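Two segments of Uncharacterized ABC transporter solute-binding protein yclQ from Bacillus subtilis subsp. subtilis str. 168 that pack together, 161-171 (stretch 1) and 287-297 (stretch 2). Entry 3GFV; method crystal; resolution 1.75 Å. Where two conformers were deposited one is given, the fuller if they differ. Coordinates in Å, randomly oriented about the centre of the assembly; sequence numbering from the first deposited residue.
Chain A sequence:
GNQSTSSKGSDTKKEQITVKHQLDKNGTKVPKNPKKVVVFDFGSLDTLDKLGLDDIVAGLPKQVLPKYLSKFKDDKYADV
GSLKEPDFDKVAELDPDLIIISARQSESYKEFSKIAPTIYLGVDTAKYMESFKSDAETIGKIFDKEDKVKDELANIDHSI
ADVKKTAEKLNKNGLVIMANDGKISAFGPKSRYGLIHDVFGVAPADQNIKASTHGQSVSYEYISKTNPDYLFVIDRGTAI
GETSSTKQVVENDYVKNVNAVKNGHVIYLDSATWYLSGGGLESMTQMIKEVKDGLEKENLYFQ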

ATOM      1  N   ALA A 161       2.371  16.595  -6.298  1.00 23.59           N
ATOM      2  CA  ALA A 161       2.219  18.057  -6.215  1.00 23.93           C
ATOM      3  C   ALA A 161       0.872  18.509  -6.766  1.00 27.95           C
ATOM      4  O   ALA A 161       0.213  19.403  -6.198  1.00 26.62           O
ATOM      5  N   ASP A 162       0.458  17.897  -7.871  0.70 25.21           N
ATOM      6  CA  ASP A 162      -0.818  18.218  -8.505  0.70 26.87           C
ATOM      7  C   ASP A 162      -2.037  17.881  -7.617  0.70 24.55           C
ATOM      8  O   ASP A 162      -2.987  18.669  -7.530  0.70 25.83           O
ATOM      9  N   VAL A 163      -2.029  16.720  -6.965  1.00 24.30           N
ATOM     10  CA  VAL A 163      -3.162  16.365  -6.108  1.00 23.20           C
ATOM     11  C   VAL A 163      -3.170  17.227  -4.847  1.00 22.56           C
ATOM     12  O   VAL A 163      -4.230  17.640  -4.369  1.00 23.02           O
ATOM     13  N   LYS A 164      -1.986  17.534  -4.341  1.00 25.02           N
ATOM     14  CA  LYS A 164      -1.872  18.369  -3.159  1.00 24.86           C
ATOM     15  C   LYS A 164      -2.407  19.770  -3.449  1.00 25.95           C
ATOM     16  O   LYS A 164      -3.131  20.347  -2.625  1.00 26.05           O
ATOM     17  N   LYS A 165      -2.068  20.312  -4.612  1.00 23.91           N
ATOM     18  CA  LYS A 165      -2.591  21.622  -4.998  1.00 25.60           C
ATOM     19  C   LYS A 165      -4.126  21.593  -5.073  1.00 26.57           C
ATOM     20  O   LYS A 165      -4.802  22.488  -4.551  1.00 26.69           O
ATOM     21  N   THR A 166      -4.668  20.550  -5.689  1.00 23.11           N
ATOM     22  CA  THR A 166      -6.111  20.361  -5.773  1.00 25.16           C
ATOM     23  C   THR A 166      -6.722  20.267  -4.379  1.00 27.12           C
ATOM     24  O   THR A 166      -7.752  20.895  -4.092  1.00 27.08           O
ATOM     25  N   ALA A 167      -6.106  19.467  -3.513  1.00 23.52           N
ATOM     26  CA  ALA A 167      -6.644  19.291  -2.159  1.00 22.14           C
ATOM     27  C   ALA A 167      -6.679  20.626  -1.409  1.00 24.48           C
ATOM     28  O   ALA A 167      -7.636  20.925  -0.694  1.00 29.18           O
ATOM     29  N   GLU A 168      -5.620  21.413  -1.561  1.00 23.00           N
ATOM     30  CA  GLU A 168      -5.509  22.675  -0.826  1.00 27.61           C
ATOM     31  C   GLU A 168      -6.422  23.765  -1.387  1.00 32.22           C
ATOM     32  O   GLU A 168      -6.865  24.646  -0.645  1.00 32.34           O
ATOM     33  N   LYS A 169      -6.727  23.691  -2.681  1.00 27.42           N
ATOM     34  CA  LYS A 169      -7.658  24.639  -3.300  1.00 28.75           C
ATOM     35  C   LYS A 169      -9.066  24.566  -2.730  1.00 29.37           C
ATOM     36  O   LYS A 169      -9.774  25.571  -2.672  1.00 29.00           O
ATOM     37  N   LEU A 170      -9.474  23.371  -2.317  1.00 25.31           N
ATOM     38  CA  LEU A 170     -10.857  23.093  -1.971  1.00 23.62           C
ATOM     39  C   LEU A 170     -11.281  23.760  -0.692  1.00 24.23           C
ATOM     40  O   LEU A 170     -12.457  24.106  -0.542  1.00 31.18           O
ATOM     41  N   ASN A 171     -10.345  23.924   0.244  1.00 28.74           N
ATOM     42  CA  ASN A 171     -10.707  24.403   1.581  1.00 35.58           C
ATOM     43  C   ASN A 171     -11.759  23.500   2.186  1.00 26.57           C
ATOM     44  O   ASN A 171     -12.792  23.943   2.717  1.00 28.59           O
HETATM   45  N   MSE A 287      -3.177   5.060  -6.629  1.00 18.14           N
HETATM   46  CA  MSE A 287      -3.719   5.660  -5.413  1.00 19.22           C
HETATM   47  C   MSE A 287      -3.839   7.167  -5.565  1.00 20.03           C
HETATM   48  O   MSE A 287      -4.871   7.768  -5.169  1.00 19.79           O
ATOM     49  N   ILE A 288      -2.821   7.783  -6.135  1.00 22.21           N
ATOM     50  CA  ILE A 288      -2.911   9.225  -6.393  1.00 22.50           C
ATOM     51  C   ILE A 288      -4.131   9.531  -7.251  1.00 20.98           C
ATOM     52  O   ILE A 288      -4.932  10.425  -6.936  1.00 24.64           O
ATOM     53  N   LYS A 289      -4.293   8.781  -8.336  1.00 21.40           N
ATOM     54  CA  LYS A 289      -5.372   9.042  -9.281  1.00 25.85           C
ATOM     55  C   LYS A 289      -6.755   8.840  -8.665  1.00 23.21           C
ATOM     56  O   LYS A 289      -7.684   9.603  -8.946  1.00 24.17           O
ATOM     57  N   GLU A 290      -6.900   7.823  -7.819  1.00 21.47           N
ATOM     58  CA  GLU A 290      -8.176   7.637  -7.137  1.00 18.80           C
ATOM     59  C   GLU A 290      -8.526   8.845  -6.263  1.00 22.64           C
ATOM     60  O   GLU A 290      -9.684   9.279  -6.232  1.00 23.10           O
ATOM     61  N   VAL A 291      -7.542   9.360  -5.531  1.00 20.02           N
ATOM     62  CA  VAL A 291      -7.775  10.502  -4.645  1.00 22.33           C
ATOM     63  C   VAL A 291      -8.077  11.770  -5.466  1.00 23.58           C
ATOM     64  O   VAL A 291      -9.041  12.508  -5.175  1.00 22.50           O
ATOM     65  N   LYS A 292      -7.273  11.989  -6.496  1.00 24.29           N
ATOM     66  CA  LYS A 292      -7.420  13.160  -7.376  1.00 24.15           C
ATOM     67  C   LYS A 292      -8.801  13.135  -8.021  1.00 25.87           C
ATOM     68  O   LYS A 292      -9.517  14.142  -8.021  1.00 24.47           O
ATOM     69  N   ASP A 293      -9.181  11.979  -8.564  1.00 23.33           N
ATOM     70  CA  ASP A 293     -10.517  11.813  -9.153  1.00 26.29           C
ATOM     71  C   ASP A 293     -11.634  12.102  -8.158  1.00 27.51           C
ATOM     72  O   ASP A 293     -12.615  12.764  -8.491  1.00 27.33           O
ATOM     73  N   GLY A 294     -11.483  11.589  -6.940  1.00 23.58           N
ATOM     74  CA  GLY A 294     -12.426  11.868  -5.874  1.00 23.77           C
ATOM     75  C   GLY A 294     -12.521  13.359  -5.617  1.00 24.21           C
ATOM     76  O   GLY A 294     -13.642  13.909  -5.503  1.00 24.48           O
ATOM     77  N   LEU A 295     -11.366  14.030  -5.553  1.00 20.74           N
ATOM     78  CA  LEU A 295     -11.346  15.455  -5.166  1.00 22.24           C
ATOM     79  C   LEU A 295     -11.841  16.353  -6.286  1.00 30.22           C
ATOM     80  O   LEU A 295     -12.206  17.509  -6.055  1.00 29.51           O
ATOM     81  N   GLU A 296     -11.846  15.822  -7.504  1.00 27.51           N
ATOM     82  CA  GLU A 296     -12.222  16.616  -8.663  1.00 31.07           C
ATOM     83  C   GLU A 296     -13.682  16.430  -9.065  1.00 36.68           C
ATOM     84  O   GLU A 296     -14.176  17.131  -9.942  1.00 36.74           O
ATOM     85  N   LYS A 297     -14.379  15.504  -8.415  1.00 31.14           N
ATOM     86  CA  LYS A 297     -15.777  15.250  -8.745  1.00 38.24           C
ATOM     87  C   LYS A 297     -16.642  16.438  -8.362  1.00 45.55           C
ATOM     88  O   LYS A 297     -16.429  17.048  -7.319  1.00 41.81           O
TER

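Two helices far apart in sequence run side by side here, their N-to-C directions only 27° apart and their axes 9.8 Å apart at closest approach. The backbones come nearest where Val-163 faces Lys-292, CA to CA 5.5 Å, and Ala-167 CA lies 6.8 Å from Leu-295 CA. The contact buries 396 Å² in all, and its first rule is a reciprocal pair of knobs.

Val-163, with chi1 in p, points toward the second helix and sits among Ile-288, Val-291, Lys-292 and Leu-295. Its CG2 lies 4.1 Å from Val-291 CG1, 4.0 Å from Leu-295 CD1 and 3.9 Å from Lys-292 CA, while its CG1 is 4.2 Å from Ile-288 CG2. A short, branched side chain thus reaches the opposing backbone without needing a long arm. Leu-295 answers from the other helix. In its m,t rotamer it points toward stretch 1 and fills the hole formed by Val-163, Thr-166, Ala-167 and Leu-170. Its CD1 meets Ala-167 CB at 3.8 Å, its CD2 meets Leu-170 CD1 at 3.9 Å, and its CB lies 4.0 Å from Thr-166 CG2. The small Ala-167, directed sideways, lies against one branch of the leucine; Leu-170, also m,t, points toward stretch 2.

The second rule is that charge is kept beside this apolar seam and paired. Lys-292 has a CB directed sideways, but chi1 to chi3 all in t and chi4 in p bring its ammonium to Asp-162, chi1 t. Lys-292 NZ donates to Asp-162 OD2 at 2.9 Å, the one hydrogen bond between the stretches and part of a salt bridge. The same NZ donates to Glu-296 OE2 at 2.6 Å, four residues on in its own stretch, so a single lysine satisfies an acceptor in each stretch, and its aliphatic part packs too: Lys-292 CB is 4.0 Å from Val-163 CG2.

Thr-166, chi1 m, divides its two branches: the methyl packs on Leu-295, whereas its OG1 lies 3.1 Å from Asp-162 O, the carbonyl that also accepts from Thr-166 N at 3.1 Å. Across the contact, Thr-166 OG1 is 3.9 Å from Glu-296 OE2, so the two approach without a hydrogen bond.

Beyond the seam, charges pair within each helix. Lys-289 NZ donates to Asp-293 OD2 at 3.0 Å in a salt bridge, and Lys-164 NZ makes a long one to Glu-168 OE2 at 3.8 Å. Glu-290 OE1 is satisfied elsewhere in the structure.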

ATOM      1  CB  ALA A 161       3.342  18.769  -6.928  1.00 27.00           C
ATOM      2  CB  ASP A 162      -0.913  17.516  -9.869  0.70 29.69           C
ATOM      3  CG  ASP A 162      -2.280  17.673 -10.517  0.70 40.55           C
ATOM      4  OD1 ASP A 162      -2.610  18.796 -10.965  0.70 44.36           O
ATOM      5  OD2 ASP A 162      -3.021  16.666 -10.589  0.70 44.38           O
ATOM      6  CB  VAL A 163      -3.225  14.857  -5.751  1.00 23.14           C
ATOM      7  CG1 VAL A 163      -2.108  14.476  -4.800  1.00 25.83           C
ATOM      8  CG2 VAL A 163      -4.603  14.510  -5.114  1.00 22.80           C
ATOM      9  CB  LYS A 164      -0.428  18.412  -2.659  1.00 27.35           C
ATOM     10  CG  LYS A 164      -0.197  19.346  -1.490  1.00 33.55           C
ATOM     11  CD  LYS A 164       1.201  19.176  -0.909  1.00 41.83           C
ATOM     12  CE  LYS A 164       1.675  20.484  -0.278  1.00 52.14           C
ATOM     13  NZ  LYS A 164       2.374  20.267   1.013  1.00 53.94           N
ATOM     14  CB  LYS A 165      -1.955  22.124  -6.303  1.00 25.89           C
ATOM     15  CG  LYS A 165      -2.267  23.576  -6.592  1.00 39.45           C
ATOM     16  CD  LYS A 165      -1.333  24.172  -7.639  1.00 51.75           C
ATOM     17  CE  LYS A 165      -0.031  24.645  -7.015  1.00 55.60           C
ATOM     18  NZ  LYS A 165       0.815  25.317  -8.032  1.00 54.87           N
ATOM     19  CB  THR A 166      -6.441  19.072  -6.555  1.00 29.66           C
ATOM     20  OG1 THR A 166      -5.981  19.209  -7.907  1.00 30.71           O
ATOM     21  CG2 THR A 166      -7.932  18.795  -6.545  1.00 30.56           C
ATOM     22  CB  ALA A 167      -5.828  18.271  -1.377  1.00 22.54           C
ATOM     23  CB  GLU A 168      -4.039  23.114  -0.733  1.00 30.80           C
ATOM     24  CG  GLU A 168      -3.250  22.178   0.201  1.00 31.75           C
ATOM     25  CD  GLU A 168      -1.747  22.446   0.238  1.00 45.74           C
ATOM     26  OE1 GLU A 168      -1.252  23.244  -0.584  1.00 47.80           O
ATOM     27  OE2 GLU A 168      -1.065  21.845   1.100  1.00 46.89           O
ATOM     28  CB  LYS A 169      -7.732  24.424  -4.812  1.00 29.73           C
ATOM     29  CG  LYS A 169      -6.812  25.322  -5.610  1.00 46.47           C
ATOM     30  CD  LYS A 169      -6.471  24.759  -6.990  1.00 48.53           C
ATOM     31  CE  LYS A 169      -5.535  25.730  -7.725  1.00 51.16           C
ATOM     32  NZ  LYS A 169      -4.727  25.161  -8.832  1.00 41.16           N
ATOM     33  CB  LEU A 170     -11.037  21.579  -1.809  1.00 24.66           C
ATOM     34  CG  LEU A 170     -11.127  20.796  -3.113  1.00 25.15           C
ATOM     35  CD1 LEU A 170     -11.099  19.303  -2.799  1.00 28.01           C
ATOM     36  CD2 LEU A 170     -12.405  21.149  -3.861  1.00 31.23           C
ATOM     37  CB  ASN A 171     -11.216  25.837   1.543  1.00 38.24           C
ATOM     38  CG  ASN A 171     -10.109  26.816   1.286  1.00 44.95           C
ATOM     39  OD1 ASN A 171      -9.067  26.767   1.945  1.00 51.44           O
ATOM     40  ND2 ASN A 171     -10.313  27.703   0.317  1.00 43.52           N
HETATM   41  CB  MSE A 287      -2.900   5.277  -4.172  1.00 19.73           C
HETATM   42  CG  MSE A 287      -3.061   3.796  -3.795  1.00 20.20           C
HETATM   43 SE   MSE A 287      -1.550   3.146  -2.739  0.75 32.87          SE
HETATM   44  CE  MSE A 287      -1.952   3.990  -1.101  1.00 26.45           C
ATOM     45  CB  ILE A 288      -1.637   9.752  -7.061  1.00 23.83           C
ATOM     46  CG1 ILE A 288      -0.443   9.600  -6.111  1.00 19.59           C
ATOM     47  CG2 ILE A 288      -1.808  11.241  -7.523  1.00 23.55           C
ATOM     48  CD1 ILE A 288       0.907   9.671  -6.842  1.00 23.46           C
ATOM     49  CB  LYS A 289      -5.227   8.166 -10.527  1.00 30.44           C
ATOM     50  CG  LYS A 289      -6.407   8.282 -11.494  1.00 39.27           C
ATOM     51  CD  LYS A 289      -6.309   7.291 -12.656  1.00 48.71           C
ATOM     52  CE  LYS A 289      -7.632   7.198 -13.426  1.00 51.96           C
ATOM     53  NZ  LYS A 289      -8.123   8.544 -13.850  1.00 52.10           N
ATOM     54  CB  GLU A 290      -8.168   6.390  -6.240  1.00 20.79           C
ATOM     55  CG  GLU A 290      -8.023   5.076  -6.982  1.00 22.88           C
ATOM     56  CD  GLU A 290      -8.011   3.912  -5.997  1.00 26.26           C
ATOM     57  OE1 GLU A 290      -9.082   3.565  -5.510  1.00 24.92           O
ATOM     58  OE2 GLU A 290      -6.936   3.371  -5.693  1.00 30.13           O
ATOM     59  CB  VAL A 291      -6.597  10.701  -3.647  1.00 20.92           C
ATOM     60  CG1 VAL A 291      -6.776  11.969  -2.815  1.00 23.19           C
ATOM     61  CG2 VAL A 291      -6.506   9.493  -2.693  1.00 23.72           C
ATOM     62  CB  LYS A 292      -6.331  13.154  -8.449  1.00 27.80           C
ATOM     63  CG  LYS A 292      -6.453  14.274  -9.511  1.00 32.48           C
ATOM     64  CD  LYS A 292      -5.436  14.041 -10.642  1.00 40.77           C
ATOM     65  CE  LYS A 292      -5.770  14.813 -11.922  1.00 49.97           C
ATOM     66  NZ  LYS A 292      -5.724  16.279 -11.678  1.00 53.44           N
ATOM     67  CB  ASP A 293     -10.692  10.404  -9.725  1.00 27.20           C
ATOM     68  CG  ASP A 293      -9.982  10.222 -11.043  1.00 34.94           C
ATOM     69  OD1 ASP A 293      -9.409  11.212 -11.569  1.00 34.04           O
ATOM     70  OD2 ASP A 293      -9.989   9.079 -11.553  1.00 35.82           O
ATOM     71  CB  LEU A 295      -9.945  15.906  -4.732  1.00 22.49           C
ATOM     72  CG  LEU A 295      -9.402  15.218  -3.478  1.00 24.19           C
ATOM     73  CD1 LEU A 295      -7.971  15.691  -3.233  1.00 25.84           C
ATOM     74  CD2 LEU A 295     -10.292  15.493  -2.267  1.00 27.50           C
ATOM     75  CB  GLU A 296     -11.282  16.315  -9.829  1.00 28.32           C
ATOM     76  CG  GLU A 296      -9.908  16.884  -9.580  1.00 35.99           C
ATOM     77  CD  GLU A 296      -8.957  16.672 -10.734  1.00 41.07           C
ATOM     78  OE1 GLU A 296      -9.244  15.809 -11.590  1.00 41.11           O
ATOM     79  OE2 GLU A 296      -7.922  17.368 -10.776  1.00 49.12           O
ATOM     80  CB  LYS A 297     -16.302  14.008  -8.028  1.00 40.38           C
ATOM     81  CG  LYS A 297     -16.465  12.799  -8.914  1.00 53.75           C
ATOM     82  CD  LYS A 297     -17.740  12.050  -8.561  1.00 61.26           C
ATOM     83  CE  LYS A 297     -18.043  12.143  -7.071  1.00 66.74           C
ATOM     84  NZ  LYS A 297     -19.008  11.089  -6.621  1.00 70.00           N
TER